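Local coordinates for protein oxalate biosynthetic component 1 (Burkholderia thailandensis, PDB 5IKY) that produces oxalate under quorum-sensing control, as a bifunctional enzyme that joins a serine hydrolase of the alpha/beta-hydrolase type to a lyase activity, at residues A[9-14]-A[211-216]; A[223-228]-A[475-480]; A[262-267]-A[276-281]. All blocks are in the same frame, centred on the assembly; numbering follows the deposited sequence.

Contact 1 (A[9-14]-A[211-216])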
loop_
_atom_site.group_PDB
_atom_site.type_symbol
_atom_site.label_atom_id
_atom_site.label_comp_id
_atom_site.label_asym_id
_atom_site.label_seq_id
_atom_site.Cartn_x
_atom_site.Cartn_y
_atom_site.Cartn_z
ATOM N N ALA A 9 13.093 -2.802 6.328
ATOM C CA ALA A 9 13.697 -1.789 5.470
ATOM C C ALA A 9 14.322 -0.684 6.315
ATOM O O ALA A 9 13.671 -0.134 7.206
ATOM C CB ALA A 9 12.666 -1.214 4.520
ATOM N N ALA A 10 15.585 -0.376 6.036
ATOM C CA ALA A 10 16.319 0.650 6.773
ATOM C C ALA A 10 16.803 1.748 5.827
ATOM O O ALA A 10 17.939 1.708 5.351
ATOM C CB ALA A 10 17.491 0.029 7.514
ATOM N N PRO A 11 15.937 2.734 5.555
ATOM C CA PRO A 11 16.162 3.726 4.494
ATOM C C PRO A 11 17.137 4.865 4.813
ATOM O O PRO A 11 17.538 5.560 3.883
ATOM C CB PRO A 11 14.756 4.294 4.259
ATOM C CG PRO A 11 14.073 4.139 5.568
ATOM C CD PRO A 11 14.600 2.864 6.161
ATOM N N VAL A 12 17.513 5.064 6.073
ATOM C CA VAL A 12 18.301 6.248 6.419
ATOM C C VAL A 12 19.677 5.916 6.987
ATOM O O VAL A 12 20.701 6.186 6.357
ATOM C CB VAL A 12 17.556 7.141 7.432
ATOM C CG1 VAL A 12 18.318 8.442 7.648
ATOM C CG2 VAL A 12 16.144 7.431 6.943
ATOM N N GLY A 13 19.702 5.355 8.189
ATOM C CA GLY A 13 20.953 4.957 8.804
ATOM C C GLY A 13 21.746 6.099 9.410
ATOM O O GLY A 13 21.239 7.211 9.568
ATOM N N ALA A 14 23.003 5.820 9.734
ATOM C CA ALA A 14 23.854 6.778 10.429
ATOM C C ALA A 14 25.035 7.241 9.578
ATOM O O ALA A 14 25.458 8.395 9.666
ATOM C CB ALA A 14 24.360 6.171 11.735
ATOM N N ASP A 211 8.701 9.313 2.215
ATOM C CA ASP A 211 8.608 8.760 0.867
ATOM C C ASP A 211 9.403 7.466 0.713
ATOM O O ASP A 211 8.912 6.498 0.135
ATOM C CB ASP A 211 9.079 9.785 -0.165
ATOM C CG ASP A 211 8.087 10.913 -0.353
ATOM O OD1 ASP A 211 6.895 10.712 -0.035
ATOM O OD2 ASP A 211 8.494 11.997 -0.823
ATOM N N ALA A 212 10.626 7.449 1.234
ATOM C CA ALA A 212 11.471 6.263 1.139
ATOM C C ALA A 212 10.828 5.081 1.858
ATOM O O ALA A 212 10.924 3.938 1.406
ATOM C CB ALA A 212 12.853 6.545 1.708
ATOM N N SER A 213 10.167 5.366 2.974
ATOM C CA SER A 213 9.477 4.339 3.746
ATOM C C SER A 213 8.302 3.758 2.967
ATOM O O SER A 213 8.132 2.538 2.900
ATOM C CB SER A 213 8.993 4.912 5.076
ATOM O OG SER A 213 10.082 5.376 5.856
ATOM N N ARG A 214 7.495 4.639 2.381
ATOM C CA ARG A 214 6.339 4.226 1.593
ATOM C C ARG A 214 6.742 3.325 0.426
ATOM O O ARG A 214 6.079 2.321 0.146
ATOM C CB ARG A 214 5.585 5.452 1.067
ATOM C CG ARG A 214 5.073 6.391 2.153
ATOM C CD ARG A 214 3.562 6.359 2.269
ATOM N NE ARG A 214 2.902 7.155 1.240
ATOM C CZ ARG A 214 1.765 6.812 0.642
ATOM N NH1 ARG A 214 1.158 5.679 0.964
ATOM N NH2 ARG A 214 1.233 7.603 -0.280
ATOM N N GLU A 215 7.829 3.686 -0.249
ATOM C CA GLU A 215 8.330 2.903 -1.377
ATOM C C GLU A 215 8.730 1.503 -0.929
ATOM O O GLU A 215 8.456 0.517 -1.610
ATOM C CB GLU A 215 9.521 3.601 -2.029
ATOM C CG GLU A 215 9.210 4.969 -2.610
ATOM C CD GLU A 215 10.466 5.748 -2.955
ATOM O OE1 GLU A 215 11.571 5.172 -2.858
ATOM O OE2 GLU A 215 10.347 6.938 -3.320
ATOM N N ALA A 216 9.379 1.431 0.227
ATOM C CA ALA A 216 9.831 0.163 0.777
ATOM C C ALA A 216 8.653 -0.728 1.155
ATOM O O ALA A 216 8.675 -1.937 0.919
ATOM C CB ALA A 216 10.721 0.406 1.982
#
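Ala9 and Pro11 both face helix 206-218, and what joins 9-14 to 211-216 is apolar packing with no hydrogen bond between the segments. The closer of the two carbon-carbon contacts is Ala9 CB against Ala216 CB, 3.6 Å apart; one turn earlier on the helix, Ala212 CB lies 3.9 Å from Pro11 CB. Ala212 and Ala216 stand four residues apart on the same helical face, and their small side chains let the incoming chain approach until Pro11 and Ala212 have their CA atoms 6.3 Å apart. Pro11 suits the spot where strand 4-9 ends, because it offers the helix a compact ring whose nitrogen brings no N-H that would need a partner.

The polar part is confined to Ser213. Its OG lies beside the backbone N (chi1 -61°), a setting from which it bonds to Ile209 O one turn back. With its polar end satisfied by its own helix, Ser213 can meet Pro11 as little more than a small surface, Ser213 OG to Pro11 CG at 4.2 Å. Thr497 of helix 497-510 also covers Ala9, Pro11 and Ala216.

Ala9 bonds through its backbone to Val223 and His225 of strand 223-226, while Ala10 bonds to Val474 and Glu477. A helix laid over the outside of parallel strands in this way is the outer layer of a TIM barrel, here at the C-terminal end of strand 4-9.

Contact 2 (A[223-228]-A[475-480]). With MG (magnesium ion), chain B.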
loop_
_atom_site.group_PDB
_atom_site.type_symbol
_atom_site.label_atom_id
_atom_site.label_comp_id
_atom_site.label_asym_id
_atom_site.label_seq_id
_atom_site.Cartn_x
_atom_site.Cartn_y
_atom_site.Cartn_z
ATOM N N VAL A 223 8.545 -4.071 8.118
ATOM C CA VAL A 223 9.071 -3.213 9.174
ATOM C C VAL A 223 9.931 -2.093 8.591
ATOM O O VAL A 223 10.674 -2.299 7.642
ATOM C CB VAL A 223 9.908 -4.010 10.188
ATOM C CG1 VAL A 223 10.318 -3.129 11.356
ATOM C CG2 VAL A 223 9.126 -5.218 10.686
ATOM N N VAL A 224 9.845 -0.902 9.164
ATOM C CA VAL A 224 10.688 0.197 8.714
ATOM C C VAL A 224 11.610 0.649 9.845
ATOM O O VAL A 224 11.179 1.120 10.845
ATOM C CB VAL A 224 9.854 1.361 8.209
ATOM C CG1 VAL A 224 10.732 2.446 7.642
ATOM C CG2 VAL A 224 8.870 0.906 7.158
ATOM N N HIS A 225 12.912 0.517 9.639
ATOM C CA HIS A 225 13.896 1.021 10.597
ATOM C C HIS A 225 14.144 2.509 10.358
ATOM O O HIS A 225 14.662 2.832 9.289
ATOM C CB HIS A 225 15.268 0.371 10.487
ATOM C CG HIS A 225 16.046 0.468 11.743
ATOM N ND1 HIS A 225 16.075 1.622 12.520
ATOM C CD2 HIS A 225 17.046 -0.313 12.168
ATOM C CE1 HIS A 225 16.931 1.416 13.515
ATOM N NE2 HIS A 225 17.537 0.266 13.315
ATOM N N LEU A 226 13.956 3.379 11.357
ATOM C CA LEU A 226 14.221 4.779 11.056
ATOM C C LEU A 226 15.375 5.430 11.837
ATOM O O LEU A 226 15.601 5.135 13.013
ATOM C CB LEU A 226 12.947 5.587 11.231
ATOM C CG LEU A 226 11.814 5.265 10.260
ATOM C CD1 LEU A 226 10.610 6.124 10.577
ATOM C CD2 LEU A 226 12.250 5.456 8.810
ATOM N N HIS A 227 16.089 6.323 11.146
ATOM C CA HIS A 227 17.025 7.274 11.754
ATOM C C HIS A 227 16.664 8.703 11.324
ATOM O O HIS A 227 15.903 8.904 10.371
ATOM C CB HIS A 227 18.473 7.005 11.330
ATOM C CG HIS A 227 19.067 5.747 11.879
ATOM N ND1 HIS A 227 20.174 5.749 12.699
ATOM C CD2 HIS A 227 18.741 4.447 11.690
ATOM C CE1 HIS A 227 20.493 4.504 13.008
ATOM N NE2 HIS A 227 19.638 3.695 12.409
ATOM N N THR A 228 17.231 9.692 12.006
ATOM C CA THR A 228 17.140 11.079 11.556
ATOM C C THR A 228 18.525 11.728 11.561
ATOM O O THR A 228 19.452 11.226 12.195
ATOM C CB THR A 228 16.176 11.912 12.425
ATOM O OG1 THR A 228 16.497 11.737 13.811
ATOM C CG2 THR A 228 14.736 11.482 12.186
ATOM N N GLY A 475 18.410 -2.047 2.888
ATOM C CA GLY A 475 18.216 -0.607 2.909
ATOM C C GLY A 475 19.498 0.162 2.665
ATOM O O GLY A 475 20.591 -0.404 2.710
ATOM N N LEU A 476 19.365 1.462 2.412
ATOM C CA LEU A 476 20.522 2.302 2.126
ATOM C C LEU A 476 21.442 2.420 3.337
ATOM O O LEU A 476 22.628 2.715 3.195
ATOM C CB LEU A 476 20.078 3.689 1.662
ATOM C CG LEU A 476 19.283 3.722 0.356
ATOM C CD1 LEU A 476 19.140 5.148 -0.150
ATOM C CD2 LEU A 476 19.940 2.840 -0.691
ATOM N N GLU A 477 20.891 2.187 4.525
ATOM C CA GLU A 477 21.688 2.164 5.746
ATOM C C GLU A 477 22.821 1.149 5.656
ATOM O O GLU A 477 23.929 1.394 6.136
ATOM C CB GLU A 477 20.809 1.850 6.957
ATOM C CG GLU A 477 21.593 1.563 8.231
ATOM C CD GLU A 477 20.726 1.611 9.476
ATOM O OE1 GLU A 477 19.512 1.876 9.348
ATOM O OE2 GLU A 477 21.264 1.394 10.581
ATOM N N ASP A 478 22.539 0.014 5.026
ATOM C CA ASP A 478 23.499 -1.082 4.955
ATOM C C ASP A 478 24.311 -1.056 3.664
ATOM O O ASP A 478 25.531 -1.219 3.685
ATOM C CB ASP A 478 22.778 -2.426 5.088
ATOM C CG ASP A 478 21.960 -2.529 6.365
ATOM O OD1 ASP A 478 22.286 -1.823 7.345
ATOM O OD2 ASP A 478 20.996 -3.322 6.390
ATOM N N ALA A 479 23.629 -0.853 2.541
ATOM C CA ALA A 479 24.284 -0.860 1.238
ATOM C C ALA A 479 23.671 0.178 0.309
ATOM O O ALA A 479 22.465 0.418 0.345
ATOM C CB ALA A 479 24.200 -2.242 0.612
ATOM N N LEU A 480 24.505 0.784 -0.529
ATOM C CA LEU A 480 24.050 1.831 -1.435
ATOM C C LEU A 480 23.846 1.318 -2.855
ATOM O O LEU A 480 23.339 2.037 -3.715
ATOM C CB LEU A 480 25.040 2.994 -1.446
ATOM C CG LEU A 480 25.255 3.723 -0.121
ATOM C CD1 LEU A 480 26.183 4.916 -0.320
ATOM C CD2 LEU A 480 23.923 4.158 0.480
HETATM MG MG MG B . 20.269 1.529 12.729
HETATM O O HOH W 1 17.425 3.412 8.620
HETATM O O HOH W 2 20.329 1.619 15.306
#
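His227 NE2 binds the magnesium ion at 2.3 Å, the shortest polar bond of the contact, and Glu477 OE2 completes the link between the segments by binding the same ion at 2.4 Å. His227 follows strand 223-226 and Glu477 follows strand 471-474, two strands of a TIM barrel separated by strand 4-9; the C-terminal ends of the strands are where enzymes of this fold keep their active sites, and the site is consistent with the beta-keto acid cleavage enzyme family to which 223-228 belongs. Water 2 is a third ligand, 2.6 Å from the magnesium ion.

The imidazole of His227 and the carboxylate of Glu477 are turned 90° against each other, so the ion is met by one nitrogen of a ring and one oxygen of a crossing flat group. His227 NE2 and Glu477 OE2 lie 3.4 Å apart because they share the metal; they do not bond to each other. Glu477 spans the distance with an extended chain, its CG anti to the backbone N (chi1 170°), which suits a long acid reaching out from a loop. Behind the first shell, Asn253 OD1 bonds to His227 ND1 and fixes the rotation of the ring, directing NE2 at the ion.

His225, on the strand itself, points to the same side as His227 just past its end; His225 NE2, 3.1 Å from magnesium, is near the ion but not among its ligands. Gly475 O holds the turn, accepting from Asp478 N and Ala479 N, and Gly475 has backbone angles that suit a residue without CB. Water 1 donates to Glu477 OE1 and His225 O, while Glu477 OE1 lies over one face of the His225 ring, 4.3 Å from His225 CD2.

Contact 3 (A[262-267]-A[276-281])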
loop_
_atom_site.group_PDB
_atom_site.type_symbol
_atom_site.label_atom_id
_atom_site.label_comp_id
_atom_site.label_asym_id
_atom_site.label_seq_id
_atom_site.Cartn_x
_atom_site.Cartn_y
_atom_site.Cartn_z
ATOM N N ARG A 262 6.821 14.990 12.656
ATOM C CA ARG A 262 6.236 15.060 11.319
ATOM C C ARG A 262 6.152 13.675 10.681
ATOM O O ARG A 262 5.111 13.291 10.148
ATOM C CB ARG A 262 7.050 16.004 10.427
ATOM N N ILE A 263 7.250 12.928 10.748
ATOM C CA ILE A 263 7.329 11.600 10.141
ATOM C C ILE A 263 6.282 10.620 10.677
ATOM O O ILE A 263 5.548 10.001 9.903
ATOM C CB ILE A 263 8.727 10.980 10.349
ATOM C CG1 ILE A 263 9.782 11.762 9.565
ATOM C CG2 ILE A 263 8.735 9.516 9.931
ATOM C CD1 ILE A 263 11.199 11.323 9.850
ATOM N N MET A 264 6.213 10.484 11.997
ATOM C CA MET A 264 5.366 9.465 12.614
ATOM C C MET A 264 3.865 9.635 12.345
ATOM O O MET A 264 3.215 8.676 11.931
ATOM C CB MET A 264 5.631 9.408 14.123
ATOM C CG MET A 264 7.039 8.955 14.469
ATOM S SD MET A 264 7.336 7.263 13.931
ATOM C CE MET A 264 6.227 6.388 15.028
ATOM N N PRO A 265 3.302 10.841 12.572
ATOM C CA PRO A 265 1.867 10.954 12.278
ATOM C C PRO A 265 1.538 10.714 10.806
ATOM O O PRO A 265 0.489 10.148 10.500
ATOM C CB PRO A 265 1.537 12.398 12.676
ATOM C CG PRO A 265 2.595 12.774 13.647
ATOM C CD PRO A 265 3.831 12.091 13.148
ATOM N N THR A 266 2.429 11.133 9.913
ATOM C CA THR A 266 2.233 10.926 8.481
ATOM C C THR A 266 2.194 9.439 8.136
ATOM O O THR A 266 1.305 8.984 7.419
ATOM C CB THR A 266 3.343 11.606 7.660
ATOM O OG1 THR A 266 3.308 13.019 7.891
ATOM C CG2 THR A 266 3.154 11.338 6.174
ATOM N N LEU A 267 3.157 8.686 8.661
ATOM C CA LEU A 267 3.216 7.249 8.419
ATOM C C LEU A 267 2.031 6.517 9.045
ATOM O O LEU A 267 1.504 5.576 8.459
ATOM C CB LEU A 267 4.531 6.671 8.943
ATOM C CG LEU A 267 5.751 6.930 8.056
ATOM C CD1 LEU A 267 7.011 6.326 8.661
ATOM C CD2 LEU A 267 5.508 6.381 6.659
ATOM N N LEU A 276 6.727 0.171 12.852
ATOM C CA LEU A 276 7.694 1.258 12.881
ATOM C C LEU A 276 8.755 1.003 13.939
ATOM O O LEU A 276 8.448 0.739 15.105
ATOM C CB LEU A 276 6.987 2.591 13.132
ATOM C CG LEU A 276 5.864 2.877 12.130
ATOM C CD1 LEU A 276 5.144 4.184 12.442
ATOM C CD2 LEU A 276 6.406 2.884 10.708
ATOM N N ASN A 277 10.008 1.083 13.512
ATOM C CA ASN A 277 11.149 0.780 14.364
ATOM C C ASN A 277 12.097 1.975 14.406
ATOM O O ASN A 277 12.728 2.311 13.403
ATOM C CB ASN A 277 11.852 -0.483 13.851
ATOM C CG ASN A 277 13.054 -0.879 14.686
ATOM O OD1 ASN A 277 13.402 -0.216 15.663
ATOM N ND2 ASN A 277 13.687 -1.985 14.310
ATOM N N LEU A 278 12.184 2.624 15.563
ATOM C CA LEU A 278 13.013 3.819 15.699
ATOM C C LEU A 278 14.360 3.502 16.334
ATOM O O LEU A 278 14.447 2.743 17.300
ATOM C CB LEU A 278 12.297 4.893 16.520
ATOM C CG LEU A 278 10.885 5.294 16.089
ATOM C CD1 LEU A 278 10.477 6.582 16.785
ATOM C CD2 LEU A 278 10.775 5.430 14.576
ATOM N N SER A 279 15.410 4.092 15.781
ATOM C CA SER A 279 16.753 3.923 16.311
ATOM C C SER A 279 16.935 4.727 17.594
ATOM O O SER A 279 16.469 5.860 17.695
ATOM C CB SER A 279 17.790 4.349 15.269
ATOM O OG SER A 279 19.101 4.053 15.704
ATOM N N THR A 280 17.601 4.133 18.578
ATOM C CA THR A 280 17.947 4.848 19.801
ATOM C C THR A 280 19.454 5.057 19.837
ATOM O O THR A 280 20.011 5.509 20.837
ATOM C CB THR A 280 17.490 4.092 21.064
ATOM O OG1 THR A 280 18.180 2.839 21.149
ATOM C CG2 THR A 280 15.990 3.839 21.022
ATOM N N SER A 281 20.097 4.721 18.723
ATOM C CA SER A 281 21.549 4.763 18.599
ATOM C C SER A 281 22.131 6.146 18.868
ATOM O O SER A 281 21.556 7.164 18.481
ATOM C CB SER A 281 21.960 4.290 17.204
ATOM O OG SER A 281 23.336 4.508 16.971
#
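Met264 CE meets Leu276 CD1 at 3.6 Å, the closest approach between helix 262-267 and the strand. The methionine is bent at both chi2 (-64°) and chi3 (-67°), which swings its sulfur and methyl group in between the helix and the two leucines, and it slides past Leu276 in the opposite direction. Met264 SD lies 4.0 Å from Leu278 CD2, so one flexible, unbranched side chain fits against both. About one turn further along the helix, Leu267 CD1 touches the other branch of Leu276, at CD2, from 4.1 Å. Each branch of Leu276 thus meets a different helix residue, CD1 Met264 and CD2 Leu267, and all four residues are buried.

Helix 257-270 is the connecting helix of the beta-alpha-beta crossover from strand 223-226 to its parallel neighbour 275-278, one step of the TIM barrel. The two short segments run almost antiparallel, at 169°, with their axes 11.3 Å apart, a spacing that long aliphatic side chains can fill. Leu276 and Leu278 face the helix; between them Asn277 points the other way, toward the barrel interior, where its ND2 bonds to Glu348.

The far side of the helix is looser. Arg262, Pro265 and Thr266 are partly exposed, and no atoms are modelled for Arg262 beyond CB. Pro265 has no N-H to give to the preceding turn, and the helix is kinked there; the backbone bond from Thr266 N to Arg262 O is weak. Thr266 OG1 also donates to Arg262 O, at 2.9 Å and tilted from the carbonyl plane.

Overall arrangement
Contacts 1 and 2 lie side by side, centres 5 Å apart, joined by the pairing of strands 4-9 and 223-226, where Ala9 O lies 2.6 Å from His225 N in a probable hydrogen bond. Contact 3 sits about 11 Å from contact 1 and 12 Å from contact 2, by centres. Strand 223-226 pairs next with 275-278: Leu226 N and Asn277 O are 2.6 Å apart, again a probable hydrogen bond. Ser213 of contact 1 packs on Leu267 of contact 3, bringing two outer helices together. The metal belongs to contact 2, yet the side chains of Pro11 and Leu278 are each about 9 Å from it, and Ser279 of contact 3 packs against His225 and His227.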